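Local coordinates for protein ATP phosphoribosyltransferase (PDB 2VD3) that probably catalyses the magnesium-dependent condensation of ATP with 5-phosphoribosyl 1-diphosphate, the first step of histidine biosynthesis, and binds the inhibitor histidine, at residues V210-D224 against V274-I287. Numbering follows the deposited sequence.
With HIS (histidine), chain C.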
loop_
_atom_site.group_PDB
_atom_site.type_symbol
_atom_site.label_atom_id
_atom_site.label_comp_id
_atom_site.label_asym_id
_atom_site.label_seq_id
_atom_site.Cartn_x
_atom_site.Cartn_y
_atom_site.Cartn_z
ATOM N N VAL A 210 -3.920 14.416 31.315
ATOM C CA VAL A 210 -2.942 14.439 30.218
ATOM C C VAL A 210 -2.984 15.769 29.464
ATOM O O VAL A 210 -1.950 16.258 29.004
ATOM C CB VAL A 210 -3.148 13.249 29.241
ATOM C CG1 VAL A 210 -2.324 13.405 27.967
ATOM C CG2 VAL A 210 -2.798 11.944 29.932
ATOM N N ILE A 211 -4.176 16.350 29.354
ATOM C CA ILE A 211 -4.358 17.616 28.650
ATOM C C ILE A 211 -3.748 18.780 29.414
ATOM O O ILE A 211 -3.204 19.712 28.814
ATOM C CB ILE A 211 -5.853 17.897 28.371
ATOM C CG1 ILE A 211 -6.359 16.983 27.252
ATOM C CG2 ILE A 211 -6.074 19.354 27.977
ATOM C CD1 ILE A 211 -7.832 16.846 27.261
ATOM N N ASP A 212 -3.842 18.732 30.740
ATOM C CA ASP A 212 -3.270 19.782 31.571
ATOM C C ASP A 212 -1.757 19.655 31.676
ATOM O O ASP A 212 -1.083 20.582 32.136
ATOM C CB ASP A 212 -3.907 19.783 32.966
ATOM C CG ASP A 212 -5.392 20.124 32.938
ATOM O OD1 ASP A 212 -5.828 20.866 32.026
ATOM O OD2 ASP A 212 -6.122 19.645 33.836
ATOM N N ALA A 213 -1.226 18.510 31.253
ATOM C CA ALA A 213 0.225 18.299 31.242
ATOM C C ALA A 213 0.883 18.863 29.980
ATOM O O ALA A 213 2.113 18.958 29.913
ATOM C CB ALA A 213 0.564 16.813 31.416
ATOM N N GLU A 214 0.064 19.234 28.991
ATOM C CA GLU A 214 0.564 19.735 27.710
ATOM C C GLU A 214 1.352 21.021 27.906
ATOM O O GLU A 214 0.888 21.948 28.567
ATOM C CB GLU A 214 -0.571 19.930 26.692
ATOM C CG GLU A 214 -0.157 20.596 25.352
ATOM C CD GLU A 214 -0.352 22.127 25.339
ATOM O OE1 GLU A 214 -1.430 22.600 25.773
ATOM O OE2 GLU A 214 0.563 22.857 24.880
ATOM N N GLY A 215 2.560 21.046 27.344
ATOM C CA GLY A 215 3.456 22.187 27.455
ATOM C C GLY A 215 3.949 22.407 28.872
ATOM O O GLY A 215 4.384 23.510 29.215
ATOM N N LYS A 216 3.869 21.375 29.710
ATOM C CA LYS A 216 4.375 21.481 31.077
ATOM C C LYS A 216 5.447 20.430 31.306
ATOM O O LYS A 216 5.198 19.235 31.147
ATOM C CB LYS A 216 3.247 21.302 32.108
ATOM C CG LYS A 216 2.008 22.158 31.889
ATOM C CD LYS A 216 2.299 23.619 32.142
ATOM C CE LYS A 216 1.024 24.396 32.306
ATOM N NZ LYS A 216 1.230 25.800 31.880
ATOM N N ARG A 217 6.639 20.871 31.685
ATOM C CA ARG A 217 7.723 19.939 31.979
ATOM C C ARG A 217 8.218 20.179 33.398
ATOM O O ARG A 217 7.977 21.253 33.963
ATOM C CB ARG A 217 8.879 20.105 30.982
ATOM C CG ARG A 217 8.551 19.889 29.510
ATOM C CD ARG A 217 8.092 18.465 29.203
ATOM N NE ARG A 217 8.336 18.115 27.802
ATOM C CZ ARG A 217 7.524 18.401 26.783
ATOM N NH1 ARG A 217 7.865 18.039 25.548
ATOM N NH2 ARG A 217 6.381 19.043 26.985
ATOM N N LEU A 218 8.896 19.182 33.971
ATOM C CA LEU A 218 9.538 19.322 35.285
ATOM C C LEU A 218 11.029 19.640 35.113
ATOM O O LEU A 218 11.811 18.785 34.671
ATOM C CB LEU A 218 9.343 18.058 36.140
ATOM C CG LEU A 218 10.005 17.989 37.525
ATOM C CD1 LEU A 218 9.294 18.862 38.527
ATOM C CD2 LEU A 218 10.064 16.547 38.033
ATOM N N VAL A 219 11.406 20.866 35.477
ATOM C CA VAL A 219 12.772 21.349 35.300
ATOM C C VAL A 219 13.589 21.208 36.587
ATOM O O VAL A 219 13.170 21.669 37.644
ATOM C CB VAL A 219 12.790 22.806 34.768
ATOM C CG1 VAL A 219 14.215 23.368 34.706
ATOM C CG2 VAL A 219 12.145 22.857 33.396
ATOM N N MET A 220 14.748 20.555 36.475
ATOM C CA MET A 220 15.650 20.313 37.607
ATOM C C MET A 220 17.028 20.913 37.336
ATOM O O MET A 220 17.504 20.900 36.200
ATOM C CB MET A 220 15.826 18.812 37.864
ATOM C CG MET A 220 14.555 18.041 38.117
ATOM S SD MET A 220 14.768 16.265 37.897
ATOM C CE MET A 220 15.402 15.743 39.485
ATOM N N LEU A 221 17.665 21.419 38.392
ATOM C CA LEU A 221 18.991 22.039 38.282
ATOM C C LEU A 221 19.788 21.946 39.579
ATOM O O LEU A 221 19.216 21.855 40.667
ATOM C CB LEU A 221 18.879 23.507 37.845
ATOM C CG LEU A 221 18.052 24.505 38.670
ATOM C CD1 LEU A 221 18.756 24.971 39.952
ATOM C CD2 LEU A 221 17.735 25.702 37.810
ATOM N N ASN A 222 21.110 21.973 39.442
ATOM C CA ASN A 222 22.013 22.089 40.575
ATOM C C ASN A 222 22.478 23.539 40.726
ATOM O O ASN A 222 22.983 24.137 39.776
ATOM C CB ASN A 222 23.213 21.156 40.399
ATOM C CG ASN A 222 22.834 19.689 40.482
ATOM O OD1 ASN A 222 21.952 19.299 41.251
ATOM N ND2 ASN A 222 23.517 18.861 39.696
ATOM N N ILE A 223 22.290 24.102 41.918
ATOM C CA ILE A 223 22.711 25.473 42.197
ATOM C C ILE A 223 23.515 25.549 43.488
ATOM O O ILE A 223 23.216 24.847 44.456
ATOM C CB ILE A 223 21.501 26.468 42.231
ATOM C CG1 ILE A 223 21.968 27.924 42.251
ATOM C CG2 ILE A 223 20.596 26.215 43.416
ATOM C CD1 ILE A 223 22.534 28.422 40.951
ATOM N N ASP A 224 24.547 26.387 43.486
ATOM C CA ASP A 224 25.268 26.709 44.709
ATOM C C ASP A 224 24.349 27.563 45.579
ATOM O O ASP A 224 23.682 28.478 45.080
ATOM C CB ASP A 224 26.591 27.422 44.399
ATOM C CG ASP A 224 27.519 26.582 43.524
ATOM O OD1 ASP A 224 28.461 25.967 44.071
ATOM O OD2 ASP A 224 27.296 26.519 42.292
ATOM N N VAL A 274 22.850 32.901 36.447
ATOM C CA VAL A 274 22.810 32.954 37.912
ATOM C C VAL A 274 23.672 31.858 38.569
ATOM O O VAL A 274 23.904 31.874 39.781
ATOM C CB VAL A 274 21.334 32.988 38.431
ATOM C CG1 VAL A 274 21.144 32.222 39.747
ATOM C CG2 VAL A 274 20.865 34.432 38.566
ATOM N N GLY A 275 24.176 30.933 37.758
ATOM C CA GLY A 275 25.065 29.883 38.254
ATOM C C GLY A 275 24.437 28.502 38.271
ATOM O O GLY A 275 25.006 27.560 38.825
ATOM N N ALA A 276 23.261 28.379 37.666
ATOM C CA ALA A 276 22.613 27.084 37.524
ATOM C C ALA A 276 23.387 26.216 36.548
ATOM O O ALA A 276 23.827 26.686 35.495
ATOM C CB ALA A 276 21.188 27.250 37.065
ATOM N N ARG A 277 23.584 24.957 36.922
ATOM C CA ARG A 277 24.150 23.968 36.006
ATOM C C ARG A 277 23.319 22.687 35.993
ATOM O O ARG A 277 22.419 22.516 36.825
ATOM C CB ARG A 277 25.638 23.699 36.303
ATOM C CG ARG A 277 26.009 23.449 37.759
ATOM C CD ARG A 277 27.491 23.758 37.976
ATOM N NE ARG A 277 27.862 23.857 39.391
ATOM C CZ ARG A 277 28.607 22.964 40.044
ATOM N NH1 ARG A 277 28.893 23.148 41.332
ATOM N NH2 ARG A 277 29.072 21.887 39.414
ATOM N N ASP A 278 23.618 21.814 35.030
ATOM C CA ASP A 278 22.997 20.487 34.894
ATOM C C ASP A 278 21.478 20.563 34.798
ATOM O O ASP A 278 20.753 19.846 35.498
ATOM C CB ASP A 278 23.422 19.574 36.051
ATOM C CG ASP A 278 24.880 19.747 36.421
ATOM O OD1 ASP A 278 25.726 19.724 35.508
ATOM O OD2 ASP A 278 25.173 19.911 37.623
ATOM N N ILE A 279 21.004 21.442 33.925
ATOM C CA ILE A 279 19.574 21.670 33.786
ATOM C C ILE A 279 18.900 20.515 33.046
ATOM O O ILE A 279 19.238 20.206 31.899
ATOM C CB ILE A 279 19.257 23.015 33.109
ATOM C CG1 ILE A 279 20.020 24.152 33.804
ATOM C CG2 ILE A 279 17.751 23.273 33.143
ATOM C CD1 ILE A 279 20.045 25.451 33.012
ATOM N N LEU A 280 17.955 19.884 33.731
ATOM C CA LEU A 280 17.243 18.742 33.199
ATOM C C LEU A 280 15.813 19.136 32.956
ATOM O O LEU A 280 15.202 19.872 33.754
ATOM C CB LEU A 280 17.269 17.563 34.180
ATOM C CG LEU A 280 18.520 17.267 35.009
ATOM C CD1 LEU A 280 18.257 16.064 35.875
ATOM C CD2 LEU A 280 19.769 17.070 34.137
ATOM N N VAL A 281 15.285 18.647 31.841
ATOM C CA VAL A 281 13.879 18.787 31.540
ATOM C C VAL A 281 13.324 17.379 31.497
ATOM O O VAL A 281 13.704 16.591 30.639
ATOM C CB VAL A 281 13.642 19.540 30.213
ATOM C CG1 VAL A 281 12.156 19.805 30.016
ATOM C CG2 VAL A 281 14.416 20.872 30.199
ATOM N N VAL A 282 12.456 17.069 32.461
ATOM C CA VAL A 282 11.900 15.731 32.660
ATOM C C VAL A 282 10.420 15.775 32.242
ATOM O O VAL A 282 9.723 16.733 32.579
ATOM C CB VAL A 282 12.017 15.314 34.161
ATOM C CG1 VAL A 282 11.510 13.902 34.396
ATOM C CG2 VAL A 282 13.441 15.436 34.656
ATOM N N PRO A 283 9.934 14.748 31.517
ATOM C CA PRO A 283 8.541 14.780 31.081
ATOM C C PRO A 283 7.550 14.545 32.225
ATOM O O PRO A 283 7.864 13.842 33.198
ATOM C CB PRO A 283 8.458 13.620 30.085
ATOM C CG PRO A 283 9.507 12.666 30.541
ATOM C CD PRO A 283 10.623 13.521 31.074
ATOM N N ILE A 284 6.370 15.149 32.094
ATOM C CA ILE A 284 5.267 14.918 33.011
ATOM C C ILE A 284 4.101 14.327 32.216
ATOM O O ILE A 284 3.655 14.921 31.235
ATOM C CB ILE A 284 4.820 16.234 33.720
ATOM C CG1 ILE A 284 5.984 16.836 34.526
ATOM C CG2 ILE A 284 3.610 15.977 34.621
ATOM C CD1 ILE A 284 5.705 18.233 35.111
ATOM N N GLU A 285 3.599 13.172 32.640
ATOM C CA GLU A 285 2.506 12.523 31.922
ATOM C C GLU A 285 1.125 13.126 32.233
ATOM O O GLU A 285 0.313 13.347 31.336
ATOM C CB GLU A 285 2.526 11.018 32.193
ATOM C CG GLU A 285 1.829 10.186 31.143
ATOM C CD GLU A 285 1.888 8.707 31.457
ATOM O OE1 GLU A 285 2.462 7.951 30.646
ATOM O OE2 GLU A 285 1.374 8.298 32.516
ATOM N N ARG A 286 0.865 13.386 33.506
ATOM C CA ARG A 286 -0.442 13.879 33.960
ATOM C C ARG A 286 -0.246 14.920 35.038
ATOM O O ARG A 286 0.588 14.744 35.933
ATOM C CB ARG A 286 -1.266 12.745 34.555
ATOM C CG ARG A 286 -1.979 11.878 33.566
ATOM C CD ARG A 286 -2.438 10.564 34.198
ATOM N NE ARG A 286 -1.593 9.445 33.799
ATOM C CZ ARG A 286 -1.735 8.194 34.233
ATOM N NH1 ARG A 286 -2.696 7.866 35.097
ATOM N NH2 ARG A 286 -0.911 7.254 33.795
ATOM N N ILE A 287 -1.018 16.002 34.959
ATOM C CA ILE A 287 -1.102 16.964 36.053
ATOM C C ILE A 287 -2.543 17.053 36.549
ATOM O O ILE A 287 -3.476 17.131 35.749
ATOM C CB ILE A 287 -0.577 18.369 35.638
ATOM C CG1 ILE A 287 0.862 18.263 35.141
ATOM C CG2 ILE A 287 -0.687 19.365 36.807
ATOM C CD1 ILE A 287 1.467 19.577 34.703
HETATM N N HIS C . 22.031 16.193 41.631
HETATM C CA HIS C . 21.937 15.125 40.581
HETATM C C HIS C . 23.097 15.208 39.598
HETATM O O HIS C . 23.314 14.293 38.806
HETATM C CB HIS C . 20.609 15.221 39.823
HETATM C CG HIS C . 20.350 16.571 39.224
HETATM N ND1 HIS C . 19.322 17.387 39.647
HETATM C CD2 HIS C . 20.984 17.245 38.237
HETATM C CE1 HIS C . 19.337 18.508 38.946
HETATM N NE2 HIS C . 20.339 18.448 38.086
HETATM O OXT HIS C . 23.844 16.196 39.566
#
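M220 and L280 form a hydrogen-bonded antiparallel pair, L280 N reaching M220 O at 2.7 Å. L218 with V282 and N222 with R277 are bonded in the same way. One extra residue on the second strand, between L280 and R277, makes a beta bulge and brings the D278 carboxylate within reach of the N222 amide. On the face shared with L218, the M220 chain turns at its last torsion (chi3 85°) and sets SD against V282 CG2 (3.6 Å) and L280 CD1. I284 drives CD1 against L218 N and CB, and I287 CD1 lies across K216 CB at 3.6 Å. Strands 216-224 and 279-283 are an inner strand and the outermost strand, within this chain, of the four-stranded antiparallel sheet, order 2-3-1-4, of the GlnB-like regulatory domain; I279 to V281 carry this sheet on into a second subunit. The inhibitor histidine lies at the bulge. N222 ND2 gives hydrogen bonds to D278 OD2 (2.9 Å), on the anti side of the carboxylate, and to the ligand OXT (2.7 Å), while N222 OD1 accepts from the ligand amino group. The imidazole NE2 donates to D278 O (3.0 Å), and T239 of the second subunit also binds D278 OD2. A leucine in place of N222 would probably leave the ligand's amino and carboxylate groups without these mates and D278 OD2 short of one donor. Past N222, I223 CD1 still packs against G275 C (3.3 Å); the loose side is the polar fringe, where the side chains of partly exposed D224 and R277 meet in a long salt bridge, OD2 to NH1 3.9 Å, with carboxylate and guanidinium planes 22° apart.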